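Local coordinates for particle-associated lyase (Acinetobacter bacteriophage AP22, PDB 4Y9V), which is a phage tailspike that binds the capsular saccharide of Acinetobacter baumannii and, as its lyase name implies, probably cleaves the capsule polysaccharide, at residues Gly279-Asn284 with Ala301-Gly306. Residues are numbered along the deposited sequence; the frame is centred on the assembly and turned at random.
With 49S (2-acetamido-2-deoxy-beta-D-mannopyranuronic acid), chain B.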
loop_
_atom_site.group_PDB
_atom_site.type_symbol
_atom_site.label_atom_id
_atom_site.label_comp_id
_atom_site.label_asym_id
_atom_site.label_seq_id
_atom_site.Cartn_x
_atom_site.Cartn_y
_atom_site.Cartn_z
ATOM N N GLY A 279 -15.860 -3.475 19.522
ATOM C CA GLY A 279 -16.847 -3.008 18.535
ATOM C C GLY A 279 -17.226 -4.136 17.577
ATOM O O GLY A 279 -18.375 -4.575 17.535
ATOM N N ILE A 280 -16.226 -4.584 16.834
ATOM C CA ILE A 280 -16.273 -5.804 16.063
ATOM C C ILE A 280 -15.252 -6.771 16.654
ATOM O O ILE A 280 -14.111 -6.385 16.884
ATOM C CB ILE A 280 -15.916 -5.566 14.568
ATOM C CG1 ILE A 280 -16.875 -4.570 13.948
ATOM C CG2 ILE A 280 -15.930 -6.897 13.804
ATOM C CD1 ILE A 280 -16.519 -4.129 12.557
ATOM N N GLN A 281 -15.674 -8.020 16.874
ATOM C CA GLN A 281 -14.740 -9.093 17.174
ATOM C C GLN A 281 -14.660 -10.018 15.970
ATOM O O GLN A 281 -15.674 -10.591 15.551
ATOM C CB GLN A 281 -15.112 -9.878 18.433
ATOM C CG GLN A 281 -13.978 -10.838 18.841
ATOM C CD GLN A 281 -14.263 -11.616 20.109
ATOM O OE1 GLN A 281 -15.413 -11.751 20.498
ATOM N NE2 GLN A 281 -13.207 -12.139 20.736
ATOM N N ILE A 282 -13.457 -10.155 15.440
ATOM C CA ILE A 282 -13.159 -11.164 14.404
ATOM C C ILE A 282 -12.591 -12.336 15.189
ATOM O O ILE A 282 -11.502 -12.241 15.734
ATOM C CB ILE A 282 -12.199 -10.554 13.362
ATOM C CG1 ILE A 282 -12.834 -9.371 12.652
ATOM C CG2 ILE A 282 -11.781 -11.648 12.383
ATOM C CD1 ILE A 282 -11.870 -8.551 11.815
ATOM N N SER A 283 -13.407 -13.389 15.322
ATOM C CA SER A 283 -13.118 -14.553 16.148
ATOM C C SER A 283 -12.757 -15.734 15.270
ATOM O O SER A 283 -13.632 -16.284 14.592
ATOM C CB SER A 283 -14.310 -14.905 17.014
ATOM O OG SER A 283 -14.528 -13.917 17.994
ATOM N N ASN A 284 -11.489 -16.140 15.263
ATOM C CA ASN A 284 -11.120 -17.409 14.626
ATOM C C ASN A 284 -11.519 -17.458 13.146
ATOM O O ASN A 284 -12.148 -18.412 12.696
ATOM C CB ASN A 284 -11.718 -18.583 15.399
ATOM C CG ASN A 284 -11.466 -18.450 16.881
ATOM O OD1 ASN A 284 -12.390 -18.167 17.662
ATOM N ND2 ASN A 284 -10.210 -18.581 17.274
ATOM N N ALA A 301 -11.650 -1.430 19.349
ATOM C CA ALA A 301 -12.663 -1.130 18.345
ATOM C C ALA A 301 -12.854 -2.288 17.368
ATOM O O ALA A 301 -13.973 -2.685 17.099
ATOM C CB ALA A 301 -12.318 0.171 17.658
ATOM N N VAL A 302 -11.716 -2.795 16.851
ATOM C CA VAL A 302 -11.667 -4.080 16.152
ATOM C C VAL A 302 -10.742 -4.951 16.986
ATOM O O VAL A 302 -9.564 -4.627 17.166
ATOM C CB VAL A 302 -11.196 -3.975 14.702
ATOM C CG1 VAL A 302 -10.984 -5.366 14.120
ATOM C CG2 VAL A 302 -12.203 -3.181 13.873
ATOM N N ALA A 303 -11.303 -6.051 17.513
ATOM C CA ALA A 303 -10.546 -7.071 18.218
ATOM C C ALA A 303 -10.407 -8.254 17.282
ATOM O O ALA A 303 -11.398 -8.710 16.720
ATOM C CB ALA A 303 -11.267 -7.513 19.474
ATOM N N ILE A 304 -9.185 -8.732 17.098
ATOM C CA ILE A 304 -8.918 -9.890 16.252
ATOM C C ILE A 304 -8.400 -10.970 17.199
ATOM O O ILE A 304 -7.364 -10.780 17.858
ATOM C CB ILE A 304 -7.984 -9.589 15.078
ATOM C CG1 ILE A 304 -8.460 -8.334 14.337
ATOM C CG2 ILE A 304 -7.917 -10.795 14.174
ATOM C CD1 ILE A 304 -7.556 -7.938 13.166
ATOM N N GLY A 305 -9.131 -12.060 17.321
ATOM C CA GLY A 305 -8.775 -13.074 18.297
ATOM C C GLY A 305 -9.770 -14.228 18.221
ATOM O O GLY A 305 -9.784 -14.956 17.249
ATOM N N GLY A 306 -10.593 -14.370 19.265
ATOM C CA GLY A 306 -11.629 -15.381 19.302
ATOM C C GLY A 306 -11.657 -16.164 20.602
ATOM O O GLY A 306 -11.358 -15.597 21.659
HETATM C C8 49S B . -8.451 -14.292 21.927
HETATM C C7 49S B . -9.577 -13.367 22.338
HETATM O O7 49S B . -10.122 -12.609 21.507
HETATM N N2 49S B . -9.945 -13.415 23.628
HETATM C C2 49S B . -10.957 -12.552 24.202
HETATM C C3 49S B . -12.267 -13.293 24.481
HETATM O O3 49S B . -12.802 -13.856 23.283
HETATM C C1 49S B . -10.444 -11.968 25.504
HETATM O O1 49S B . -9.218 -11.314 25.346
HETATM O O5 49S B . -10.195 -13.027 26.429
HETATM C C5 49S B . -11.424 -13.667 26.817
HETATM C C6 49S B . -11.104 -14.691 27.887
HETATM O O6A 49S B . -10.101 -15.431 27.731
HETATM O O6B 49S B . -11.892 -14.747 28.864
HETATM C C4 49S B . -12.090 -14.314 25.601
HETATM O O4 49S B . -13.334 -14.778 26.138
#
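Ile282, in one of its two modelled conformers, reaches across to the neighbouring strand with its CD1, which lies 4.0 Å from Val302 CG1 and also rests against Ile304 CG1. In that copy CG1 stands beside the backbone N (chi1 -62°), and the branch crosses that of Val302 at an angle instead of running alongside it. Tyr288 and Tyr290 of strand 288-291 close over this apolar face, which therefore belongs to the interior of the coil.

Outward from this core lies the parallel ladder. Ile280 and Ile282 each use both N and O toward 301-306, and Asn284 N adds a fifth bond to Gly305 O. The straightest of the five, from Gly305 N to Ile282 O, is 2.9 Å long with 173° at the hydrogen.

On the opposite face Gln281, its CG anti to the backbone N (chi1 -170°) and its chain extended, carries its amide to the bound N-acetylmannosaminuronic acid. Arg253 NE holds Gln281 OE1, fixing the amide's rotation, while Gln281 NE2 donates to the sugar's O3 at 3.1 Å and, weakly, to O7. Gly306 grips the same sugar twice: its N meets the acetamido O7 almost linearly at 2.9 Å, and its O accepts from O3 at 2.8 Å. With no side chain at Gly305, the sugar's O7 comes within 3.5 Å of Gly305 CA, and Asn284 OD1 packs against Gly306 CA. That OD1 accepts from Asp307 N, while Asn284 ND2 bonds Val313 O, linking the end of strand 281-283 to the chain that follows strand 302-305.

Adjacent parallel coils with an aliphatic interior and a saccharide site on the outer face are characteristic of the pectin lyase-like beta-helix.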